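Local atomic coordinates of succinate--CoA ligase subunit alpha (Campylobacter jejuni, PDB entry 6MEL), a protein that forms the alpha subunit of a two-chain ligase, joining an N-terminal Rossmann-type domain to a second alpha/beta domain of the CoA-ligase family. Residues 204-209 with 230-235; 149-154 with 176-181; 214-219 with 263-268. All blocks are in the same frame, centred on the assembly; numbering follows the deposited sequence.

Followed from the N terminus, the chain first passes the Rossmann-type domain, and all three contacts come later, in the CoA-ligase region. Contact 2 closes the first loop, bringing strand 172-177 back beside strand 148-152 by way of helix 156-167. Contact 1 follows in series, closing the loop from strand 203-209 through helix 214-225 to strand 230-235. Contact 3 starts within that loop and ends beyond it, at helix 259-268, so contacts 1 and 3 cross. Strands 148-152 and 203-209 are neighbours, with I207 N 2.8 Å from I151 O, which makes contacts 1 and 2 parts of one sheet; contact 3 joins two helices packed beside it.

Contact 1: residues 204-209 with 230-235; sequences IVMIGE and VVAFIA
Residues I204 to E209 and V230 to A235 are the paired parallel strands of a beta-alpha-beta unit whose connecting helix is 214-225. Five backbone hydrogen bonds join them, running V231 N to I204 O, M206 N to V231 O, F233 N to M206 O, G208 N to F233 O and A235 N to G208 O. In the last, the donor stands 45° above the carbonyl plane. V205 and I207 turn their backbone polar groups the other way, bonding to G149, I151 and K153, as an interior strand requires.

On the face carrying M206, A232 and I234, the M206 side chain leans across the strand gap. With chi1 at 61°, CG sits between the backbone N and the carbonyl carbon and packs 3.6 Å from A232 CB, while SD lies 3.9 Å from V230 CG1. The short side chain of A232 suits a place shared with this methionine and with L266. At G208, I234 CD1 lies 4.0 Å from CA, on the side where a CB would point, so glycine suits this narrow place.

On the other face, E209 CB meets A235 CB at 4.1 Å; the carboxylate leads away, and its OE2 bonds to H247 ND1. Branched V205 and V231 suit the extended backbone and face helix 280-288. Parallel strands joined through a helix in this way build the flavodoxin-like alpha/beta domain.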
ATOM      1  N   ILE A 204      -5.052  24.247  -9.380  1.00 39.96           N
ATOM      2  CA  ILE A 204      -5.183  22.851  -9.024  1.00 40.79           C
ATOM      3  C   ILE A 204      -4.374  22.555  -7.763  1.00 41.07           C
ATOM      4  O   ILE A 204      -3.200  22.965  -7.666  1.00 41.42           O
ATOM      5  CB  ILE A 204      -4.726  21.942 -10.173  1.00 40.50           C
ATOM      6  CG1 ILE A 204      -5.461  22.252 -11.479  1.00 43.15           C
ATOM      7  CG2 ILE A 204      -4.933  20.500  -9.780  1.00 41.20           C
ATOM      8  CD1 ILE A 204      -4.625  22.958 -12.478  1.00 44.84           C
ATOM      9  N   VAL A 205      -5.002  21.842  -6.833  1.00 38.49           N
ATOM     10  CA  VAL A 205      -4.318  21.243  -5.684  1.00 39.91           C
ATOM     11  C   VAL A 205      -4.062  19.764  -6.003  1.00 40.24           C
ATOM     12  O   VAL A 205      -5.004  19.020  -6.280  1.00 39.10           O
ATOM     13  CB  VAL A 205      -5.156  21.394  -4.410  1.00 41.32           C
ATOM     14  CG1 VAL A 205      -4.508  20.691  -3.215  1.00 40.87           C
ATOM     15  CG2 VAL A 205      -5.432  22.864  -4.087  1.00 42.51           C
ATOM     16  N   MET A 206      -2.806  19.333  -5.892  1.00 37.42           N
ATOM     17  CA  MET A 206      -2.438  17.941  -6.006  1.00 39.59           C
ATOM     18  C   MET A 206      -1.966  17.457  -4.630  1.00 36.45           C
ATOM     19  O   MET A 206      -1.150  18.101  -3.965  1.00 37.89           O
ATOM     20  CB  MET A 206      -1.401  17.671  -7.118  1.00 39.79           C
ATOM     21  CG  MET A 206      -0.089  18.382  -6.946  1.00 41.92           C
ATOM     22  SD  MET A 206       1.050  17.969  -8.291  1.00 40.74           S
ATOM     23  CE  MET A 206       1.706  16.390  -7.772  1.00 40.56           C
ATOM     24  N   ILE A 207      -2.563  16.349  -4.181  1.00 35.81           N
ATOM     25  CA  ILE A 207      -2.252  15.728  -2.887  0.60 36.12           C
ATOM     26  C   ILE A 207      -1.660  14.351  -3.181  1.00 36.84           C
ATOM     27  O   ILE A 207      -2.325  13.523  -3.803  1.00 35.02           O
ATOM     28  CB  ILE A 207      -3.479  15.573  -1.970  0.60 36.34           C
ATOM     29  CG1 ILE A 207      -4.320  16.845  -1.836  0.60 40.48           C
ATOM     30  CG2 ILE A 207      -3.040  15.048  -0.614  0.60 37.48           C
ATOM     31  CD1 ILE A 207      -3.661  17.917  -1.010  0.60 43.16           C
ATOM     32  N   GLY A 208      -0.413  14.138  -2.737  1.00 34.91           N
ATOM     33  CA  GLY A 208       0.254  12.896  -2.969  1.00 35.61           C
ATOM     34  C   GLY A 208       0.687  12.274  -1.676  1.00 36.44           C
ATOM     35  O   GLY A 208       0.336  12.772  -0.594  1.00 33.17           O
ATOM     36  N   GLU A 209       1.450  11.190  -1.810  1.00 36.39           N
ATOM     37  CA  GLU A 209       2.057  10.529  -0.694  1.00 37.36           C
ATOM     38  C   GLU A 209       3.255   9.698  -1.156  1.00 36.47           C
ATOM     39  O   GLU A 209       3.513   9.565  -2.349  1.00 38.73           O
ATOM     40  CB  GLU A 209       1.026   9.716   0.088  1.00 40.36           C
ATOM     41  CG  GLU A 209       0.354   8.607  -0.671  1.00 41.02           C
ATOM     42  CD  GLU A 209      -0.910   8.042  -0.016  1.00 42.64           C
ATOM     43  OE1 GLU A 209      -1.736   8.832   0.451  1.00 39.95           O
ATOM     44  OE2 GLU A 209      -1.059   6.788   0.003  1.00 39.99           O
ATOM     45  N   VAL A 230      -0.349  25.345  -9.588  1.00 39.48           N
ATOM     46  CA  VAL A 230      -0.482  24.092  -8.924  1.00 40.11           C
ATOM     47  C   VAL A 230       0.084  24.196  -7.507  1.00 40.91           C
ATOM     48  O   VAL A 230       1.236  24.657  -7.321  1.00 41.40           O
ATOM     49  CB  VAL A 230       0.234  22.983  -9.697  1.00 41.31           C
ATOM     50  CG1 VAL A 230       0.155  21.675  -8.929  1.00 40.50           C
ATOM     51  CG2 VAL A 230      -0.342  22.839 -11.093  1.00 42.44           C
ATOM     52  N   VAL A 231      -0.723  23.754  -6.531  1.00 36.91           N
ATOM     53  CA  VAL A 231      -0.339  23.620  -5.157  1.00 36.62           C
ATOM     54  C   VAL A 231      -0.194  22.128  -4.894  1.00 38.94           C
ATOM     55  O   VAL A 231      -1.096  21.380  -5.259  1.00 38.26           O
ATOM     56  CB  VAL A 231      -1.396  24.228  -4.229  1.00 40.04           C
ATOM     57  CG1 VAL A 231      -1.143  23.895  -2.757  1.00 39.88           C
ATOM     58  CG2 VAL A 231      -1.510  25.731  -4.408  1.00 39.87           C
ATOM     59  N   ALA A 232       0.873  21.727  -4.194  1.00 39.84           N
ATOM     60  CA  ALA A 232       1.121  20.320  -3.851  1.00 39.48           C
ATOM     61  C   ALA A 232       1.366  20.167  -2.363  1.00 38.90           C
ATOM     62  O   ALA A 232       2.061  20.978  -1.726  1.00 38.36           O
ATOM     63  CB  ALA A 232       2.266  19.730  -4.619  1.00 38.90           C
ATOM     64  N   PHE A 233       0.749  19.114  -1.814  1.00 36.78           N
ATOM     65  CA  PHE A 233       1.089  18.603  -0.503  1.00 36.14           C
ATOM     66  C   PHE A 233       1.362  17.102  -0.668  1.00 35.50           C
ATOM     67  O   PHE A 233       0.527  16.395  -1.207  1.00 34.92           O
ATOM     68  CB  PHE A 233      -0.014  18.825   0.544  1.00 36.02           C
ATOM     69  CG  PHE A 233       0.315  18.156   1.866  1.00 36.13           C
ATOM     70  CD1 PHE A 233       1.256  18.706   2.726  1.00 38.02           C
ATOM     71  CD2 PHE A 233      -0.191  16.918   2.192  1.00 35.65           C
ATOM     72  CE1 PHE A 233       1.625  18.065   3.899  1.00 38.84           C
ATOM     73  CE2 PHE A 233       0.189  16.266   3.355  1.00 36.86           C
ATOM     74  CZ  PHE A 233       1.106  16.836   4.202  1.00 38.32           C
ATOM     75  N   ILE A 234       2.514  16.647  -0.183  1.00 35.34           N
ATOM     76  CA  ILE A 234       2.947  15.288  -0.285  1.00 34.01           C
ATOM     77  C   ILE A 234       3.031  14.745   1.133  1.00 36.48           C
ATOM     78  O   ILE A 234       3.913  15.111   1.851  1.00 36.50           O
ATOM     79  CB  ILE A 234       4.316  15.136  -0.992  1.00 34.98           C
ATOM     80  CG1 ILE A 234       4.372  15.856  -2.344  1.00 36.64           C
ATOM     81  CG2 ILE A 234       4.654  13.649  -1.147  1.00 34.17           C
ATOM     82  CD1 ILE A 234       3.282  15.438  -3.338  1.00 39.63           C
ATOM     83  N   ALA A 235       2.131  13.823   1.488  1.00 37.37           N
ATOM     84  CA  ALA A 235       2.120  13.254   2.844  1.00 35.36           C
ATOM     85  C   ALA A 235       3.242  12.225   3.025  1.00 37.47           C
ATOM     86  O   ALA A 235       3.587  11.488   2.107  1.00 36.58           O
ATOM     87  CB  ALA A 235       0.787  12.600   3.050  1.00 36.17           C
TER

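Contact 2: residues 149-154 with 176-181; sequences GLISKS and VGIGGD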
ATOM      1  N   GLY A 149      -9.470  22.910  -8.752  1.00 42.03           N
ATOM      2  CA  GLY A 149      -9.447  21.479  -9.022  1.00 41.58           C
ATOM      3  C   GLY A 149      -8.639  20.766  -7.947  1.00 42.36           C
ATOM      4  O   GLY A 149      -7.729  21.387  -7.329  1.00 41.77           O
ATOM      5  N   LEU A 150      -8.953  19.490  -7.720  1.00 37.65           N
ATOM      6  CA  LEU A 150      -8.298  18.686  -6.651  1.00 40.25           C
ATOM      7  C   LEU A 150      -7.979  17.287  -7.210  1.00 39.70           C
ATOM      8  O   LEU A 150      -8.867  16.646  -7.747  1.00 38.08           O
ATOM      9  CB  LEU A 150      -9.350  18.631  -5.552  1.00 40.81           C
ATOM     10  CG  LEU A 150      -8.962  18.326  -4.124  1.00 48.05           C
ATOM     11  CD1 LEU A 150      -7.527  18.661  -3.788  1.00 45.69           C
ATOM     12  CD2 LEU A 150      -9.938  19.041  -3.190  1.00 47.28           C
ATOM     13  N   ILE A 151      -6.737  16.826  -7.068  1.00 35.25           N
ATOM     14  CA  ILE A 151      -6.339  15.478  -7.418  1.00 35.27           C
ATOM     15  C   ILE A 151      -5.650  14.889  -6.201  1.00 36.34           C
ATOM     16  O   ILE A 151      -4.719  15.495  -5.731  1.00 37.63           O
ATOM     17  CB  ILE A 151      -5.381  15.458  -8.622  1.00 33.40           C
ATOM     18  CG1 ILE A 151      -5.910  16.251  -9.817  1.00 34.59           C
ATOM     19  CG2 ILE A 151      -5.046  14.023  -9.021  1.00 34.62           C
ATOM     20  CD1 ILE A 151      -4.811  16.698 -10.749  1.00 36.85           C
ATOM     21  N   SER A 152      -6.118  13.733  -5.703  1.00 35.12           N
ATOM     22  CA  SER A 152      -5.612  13.218  -4.415  1.00 35.49           C
ATOM     23  C   SER A 152      -5.536  11.683  -4.390  1.00 35.05           C
ATOM     24  O   SER A 152      -6.493  10.998  -4.749  1.00 34.45           O
ATOM     25  CB  SER A 152      -6.461  13.731  -3.303  1.00 36.23           C
ATOM     26  OG  SER A 152      -6.021  13.263  -2.044  1.00 32.73           O
ATOM     27  N   LYS A 153      -4.430  11.182  -3.839  1.00 32.45           N
ATOM     28  CA  LYS A 153      -4.251   9.770  -3.592  1.00 35.28           C
ATOM     29  C   LYS A 153      -4.929   9.347  -2.276  1.00 36.99           C
ATOM     30  O   LYS A 153      -4.886   8.122  -1.906  1.00 35.71           O
ATOM     31  CB  LYS A 153      -2.770   9.427  -3.470  1.00 36.41           C
ATOM     32  CG  LYS A 153      -1.992   9.150  -4.752  1.00 35.25           C
ATOM     33  CD  LYS A 153      -0.544   8.896  -4.430  1.00 35.56           C
ATOM     34  CE  LYS A 153       0.259   8.545  -5.658  1.00 36.80           C
ATOM     35  NZ  LYS A 153       1.676   8.289  -5.319  1.00 36.86           N
ATOM     36  N   SER A 154      -5.572  10.285  -1.569  1.00 35.00           N
ATOM     37  CA  SER A 154      -6.225   9.916  -0.299  1.00 37.93           C
ATOM     38  C   SER A 154      -7.719  10.273  -0.256  1.00 40.56           C
ATOM     39  O   SER A 154      -8.291  10.826  -1.219  1.00 37.27           O
ATOM     40  CB  SER A 154      -5.483  10.416   0.906  1.00 42.65           C
ATOM     41  OG  SER A 154      -4.747  11.553   0.658  1.00 44.98           O
ATOM     42  N   VAL A 176     -10.961  14.660  -7.675  1.00 34.42           N
ATOM     43  CA  VAL A 176     -10.780  13.284  -8.065  1.00 36.04           C
ATOM     44  C   VAL A 176      -9.868  12.589  -7.051  1.00 36.91           C
ATOM     45  O   VAL A 176      -8.718  12.987  -6.837  1.00 37.38           O
ATOM     46  CB  VAL A 176     -10.191  13.190  -9.468  1.00 35.95           C
ATOM     47  CG1 VAL A 176     -10.227  11.756  -9.953  1.00 38.84           C
ATOM     48  CG2 VAL A 176     -10.895  14.122 -10.420  1.00 37.33           C
ATOM     49  N   GLY A 177     -10.367  11.535  -6.430  1.00 36.19           N
ATOM     50  CA  GLY A 177      -9.499  10.661  -5.645  1.00 36.39           C
ATOM     51  C   GLY A 177      -8.920   9.591  -6.568  1.00 36.97           C
ATOM     52  O   GLY A 177      -9.680   8.808  -7.065  1.00 35.41           O
ATOM     53  N   ILE A 178      -7.593   9.584  -6.797  1.00 34.86           N
ATOM     54  CA  ILE A 178      -6.984   8.695  -7.766  1.00 35.89           C
ATOM     55  C   ILE A 178      -6.566   7.334  -7.182  1.00 34.65           C
ATOM     56  O   ILE A 178      -6.214   6.461  -7.968  1.00 35.40           O
ATOM     57  CB  ILE A 178      -5.812   9.366  -8.482  1.00 36.83           C
ATOM     58  CG1 ILE A 178      -4.678   9.744  -7.527  1.00 38.07           C
ATOM     59  CG2 ILE A 178      -6.317  10.538  -9.327  1.00 37.62           C
ATOM     60  CD1 ILE A 178      -3.469  10.266  -8.229  1.00 37.09           C
ATOM     61  N   GLY A 179      -6.568   7.179  -5.851  1.00 33.07           N
ATOM     62  CA  GLY A 179      -6.371   5.921  -5.190  1.00 34.43           C
ATOM     63  C   GLY A 179      -5.012   5.773  -4.532  1.00 34.77           C
ATOM     64  O   GLY A 179      -4.014   6.423  -4.919  1.00 33.38           O
ATOM     65  N   GLY A 180      -5.000   4.889  -3.526  1.00 34.72           N
ATOM     66  CA  GLY A 180      -3.846   4.654  -2.660  1.00 35.80           C
ATOM     67  C   GLY A 180      -3.104   3.345  -2.955  1.00 34.64           C
ATOM     68  O   GLY A 180      -2.275   2.916  -2.159  1.00 36.74           O
ATOM     69  N   ASP A 181      -3.418   2.701  -4.078  1.00 34.49           N
ATOM     70  CA  ASP A 181      -2.821   1.411  -4.430  1.00 34.44           C
ATOM     71  C   ASP A 181      -1.596   1.622  -5.327  1.00 34.51           C
ATOM     72  O   ASP A 181      -1.346   2.706  -5.871  1.00 36.16           O
ATOM     73  CB  ASP A 181      -3.859   0.504  -5.090  1.00 35.52           C
ATOM     74  CG  ASP A 181      -4.821  -0.137  -4.106  1.00 36.69           C
ATOM     75  OD1 ASP A 181      -4.665   0.091  -2.890  1.00 38.08           O
ATOM     76  OD2 ASP A 181      -5.712  -0.907  -4.573  1.00 35.87           O
TER
HETATM   77  O   HOH W   1      -7.773   8.683  -3.698  1.00 35.25           O
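K153 and I178 meet just where two parallel strands end. From K153, CB lies 3.6 Å from G179 O. With chi1 at -85°, CG is anti to the carbonyl carbon; it touches G179 O at 3.4 Å and I178 CG1 at 3.9 Å. CD and CE continue extended, leading away from 176-181, and K153 NZ ends in a salt bridge with E215 OE2. A lysine suits this place, since its CG packs on the isoleucine while the rest of the chain carries the amine to a distant carboxylate.

Before this point the strands pair through V176 N to L150 O, S152 N to V176 O and I178 N to S152 O, the last 2.7 Å long. I151 CG2 packs on I178 CG2 at 3.7 Å. A water accepts from G179 N and lies 2.8 Å from S152 O, just past the paired strands. S152 OG accepts from S154 N (3.0 Å), an ST turn that bends the chain after the strand. G179 has a phi of 106°, and a CB there would jam against I178 O, which explains the glycine.

Helix 188-197 covers I151 and I178 through F195 and L191, strand 203-209 borders 148-152 on the side away from 172-177, and T158 of helix 156-167 bonds to S152 OG.

Contact 3: residues 214-219 with 263-268; sequences LEVEAA and KEALKS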
ATOM      1  N   LEU A 214       5.209   8.947  -9.214  1.00 37.70           N
ATOM      2  CA  LEU A 214       4.255   9.712 -10.074  1.00 38.84           C
ATOM      3  C   LEU A 214       4.431  11.227  -9.860  1.00 38.46           C
ATOM      4  O   LEU A 214       4.402  12.007 -10.847  1.00 38.53           O
ATOM      5  CB  LEU A 214       2.802   9.301  -9.792  1.00 38.54           C
ATOM      6  CG  LEU A 214       2.348   7.955 -10.374  1.00 39.41           C
ATOM      7  CD1 LEU A 214       0.920   7.685  -9.954  1.00 40.34           C
ATOM      8  CD2 LEU A 214       2.451   7.902 -11.908  1.00 43.18           C
ATOM      9  N   GLU A 215       4.599  11.640  -8.600  1.00 35.39           N
ATOM     10  CA  GLU A 215       4.638  13.071  -8.270  1.00 37.58           C
ATOM     11  C   GLU A 215       5.960  13.705  -8.761  1.00 39.26           C
ATOM     12  O   GLU A 215       5.986  14.885  -9.101  1.00 40.27           O
ATOM     13  CB  GLU A 215       4.404  13.275  -6.766  1.00 36.22           C
ATOM     14  CG  GLU A 215       3.050  12.767  -6.273  1.00 35.70           C
ATOM     15  CD  GLU A 215       3.058  11.338  -5.758  1.00 36.08           C
ATOM     16  OE1 GLU A 215       3.935  10.545  -6.188  1.00 35.93           O
ATOM     17  OE2 GLU A 215       2.217  11.016  -4.904  1.00 38.80           O
ATOM     18  N   VAL A 216       7.049  12.939  -8.810  1.00 38.65           N
ATOM     19  CA  VAL A 216       8.345  13.428  -9.376  1.00 41.22           C
ATOM     20  C   VAL A 216       8.163  13.663 -10.883  1.00 42.36           C
ATOM     21  O   VAL A 216       8.396  14.742 -11.369  1.00 43.92           O
ATOM     22  CB  VAL A 216       9.502  12.439  -9.131  1.00 43.64           C
ATOM     23  CG1 VAL A 216      10.824  12.867  -9.817  1.00 45.03           C
ATOM     24  CG2 VAL A 216       9.720  12.220  -7.651  1.00 46.40           C
ATOM     25  N   GLU A 217       7.673  12.651 -11.600  1.00 42.74           N
ATOM     26  CA  GLU A 217       7.428  12.744 -13.042  1.00 45.79           C
ATOM     27  C   GLU A 217       6.441  13.866 -13.369  1.00 46.60           C
ATOM     28  O   GLU A 217       6.605  14.511 -14.421  1.00 41.48           O
ATOM     29  CB  GLU A 217       6.931  11.422 -13.639  1.00 50.34           C
ATOM     30  CG  GLU A 217       7.997  10.326 -13.601  1.00 54.49           C
ATOM     31  CD  GLU A 217       7.490   8.888 -13.688  1.00 63.72           C
ATOM     32  OE1 GLU A 217       6.279   8.673 -13.952  1.00 70.46           O
ATOM     33  OE2 GLU A 217       8.315   7.964 -13.492  1.00 80.85           O
ATOM     34  N   ALA A 218       5.436  14.091 -12.504  1.00 41.96           N
ATOM     35  CA  ALA A 218       4.444  15.167 -12.722  1.00 42.92           C
ATOM     36  C   ALA A 218       5.111  16.558 -12.734  1.00 40.52           C
ATOM     37  O   ALA A 218       4.611  17.470 -13.345  1.00 42.74           O
ATOM     38  CB  ALA A 218       3.362  15.144 -11.669  1.00 42.17           C
ATOM     39  N   ALA A 219       6.226  16.713 -12.043  1.00 39.66           N
ATOM     40  CA  ALA A 219       6.808  18.041 -11.832  1.00 42.99           C
ATOM     41  C   ALA A 219       7.272  18.643 -13.174  1.00 43.86           C
ATOM     42  O   ALA A 219       6.889  19.737 -13.558  1.00 40.13           O
ATOM     43  CB  ALA A 219       7.922  17.949 -10.851  1.00 41.86           C
ATOM     44  N   LYS A 263       8.728  16.389  -3.062  1.00 37.57           N
ATOM     45  CA  LYS A 263       8.575  17.855  -2.752  1.00 40.63           C
ATOM     46  C   LYS A 263       9.678  18.688  -3.419  1.00 42.48           C
ATOM     47  O   LYS A 263       9.431  19.786  -3.975  1.00 39.94           O
ATOM     48  CB  LYS A 263       8.635  18.039  -1.241  1.00 40.71           C
ATOM     49  CG  LYS A 263       7.382  17.547  -0.532  1.00 41.76           C
ATOM     50  CD  LYS A 263       7.511  17.564   0.971  1.00 43.80           C
ATOM     51  CE  LYS A 263       7.686  18.963   1.519  1.00 44.04           C
ATOM     52  NZ  LYS A 263       7.770  18.942   3.000  1.00 46.87           N
ATOM     53  N   GLU A 264      10.898  18.144  -3.383  1.00 43.58           N
ATOM     54  CA  GLU A 264      12.079  18.819  -3.967  1.00 48.11           C
ATOM     55  C   GLU A 264      11.934  18.907  -5.490  1.00 46.67           C
ATOM     56  O   GLU A 264      12.217  19.942  -6.068  1.00 44.35           O
ATOM     57  CB  GLU A 264      13.307  18.027  -3.543  1.00 57.48           C
ATOM     58  CG  GLU A 264      14.645  18.670  -3.826  1.00 72.94           C
ATOM     59  CD  GLU A 264      15.761  17.848  -3.184  1.00 86.24           C
ATOM     60  OE1 GLU A 264      15.476  17.146  -2.143  1.00 90.53           O
ATOM     61  OE2 GLU A 264      16.904  17.894  -3.709  1.00 95.16           O
ATOM     62  N   ALA A 265      11.475  17.825  -6.139  1.00 43.05           N
ATOM     63  CA  ALA A 265      11.290  17.844  -7.590  1.00 44.91           C
ATOM     64  C   ALA A 265      10.203  18.866  -7.943  1.00 42.94           C
ATOM     65  O   ALA A 265      10.353  19.657  -8.854  1.00 40.67           O
ATOM     66  CB  ALA A 265      10.918  16.478  -8.111  1.00 43.53           C
ATOM     67  N   LEU A 266       9.082  18.811  -7.233  1.00 40.11           N
ATOM     68  CA  LEU A 266       7.963  19.718  -7.518  1.00 41.27           C
ATOM     69  C   LEU A 266       8.392  21.186  -7.313  1.00 42.54           C
ATOM     70  O   LEU A 266       8.107  22.055  -8.125  1.00 42.09           O
ATOM     71  CB  LEU A 266       6.796  19.331  -6.602  1.00 39.97           C
ATOM     72  CG  LEU A 266       6.071  18.057  -7.014  1.00 39.64           C
ATOM     73  CD1 LEU A 266       5.177  17.577  -5.889  1.00 39.93           C
ATOM     74  CD2 LEU A 266       5.269  18.286  -8.284  1.00 39.24           C
ATOM     75  N   LYS A 267       9.098  21.442  -6.220  1.00 45.16           N
ATOM     76  CA  LYS A 267       9.565  22.796  -5.895  1.00 51.17           C
ATOM     77  C   LYS A 267      10.492  23.338  -7.010  1.00 50.78           C
ATOM     78  O   LYS A 267      10.299  24.454  -7.490  1.00 48.39           O
ATOM     79  CB  LYS A 267      10.288  22.788  -4.555  1.00 54.31           C
ATOM     80  CG  LYS A 267      10.755  24.159  -4.101  1.00 67.27           C
ATOM     81  CD  LYS A 267      11.376  24.170  -2.713  1.00 73.37           C
ATOM     82  CE  LYS A 267      11.308  25.551  -2.088  1.00 81.01           C
ATOM     83  NZ  LYS A 267       9.975  25.772  -1.472  1.00 87.98           N
ATOM     84  N   SER A 268      11.418  22.512  -7.492  1.00 46.34           N
ATOM     85  CA  SER A 268      12.416  22.944  -8.463  1.00 50.48           C
ATOM     86  C   SER A 268      11.761  23.198  -9.828  1.00 50.37           C
ATOM     87  O   SER A 268      12.314  23.902 -10.631  1.00 49.79           O
ATOM     88  CB  SER A 268      13.524  21.936  -8.574  1.00 52.37           C
ATOM     89  OG  SER A 268      13.070  20.830  -9.352  1.00 55.65           O
TER
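V216, A219, A265 and L266 carry the apolar part of this contact between two helical segments, whose axes run almost parallel, 11° apart, and approach to 8.2 Å. V216 CG1 lies 4.0 Å from A265 CB, and A219 CB is 3.7 Å from L266 CD2. Because A219 and A265 both direct only a methyl group toward the partner, the backbones come close: the CA atoms of A219 and L266 are 4.8 Å apart. L266 also packs on A232 and I234 of strand 230-235, filling the angle between helices and sheet.

A second group of contacts sets carbon against backbone oxygen. A219 CB rests 3.6 Å from A265 O. In L266, chi1 of -75° puts CG anti to the carbonyl carbon and 3.8 Å from E215 O; its methyl CD2 touches the same oxygen. These are van der Waals touches.

No polar bond spans the two segments. S268 OG donates to A265 O (3.0 Å) within its own helix, so this oxygen has a hydrogen-bond partner while A219 covers it. E215 keeps its CB near L266 CD1, but its carboxylate leads away: OE2 accepts from E209 N, and OE1 forms a salt bridge with K262, one residue before 263-268.

The chemistry is thus divided: an ionic link ties the helices beside the contact, while the segments themselves meet through small apolar groups that let the backbones approach.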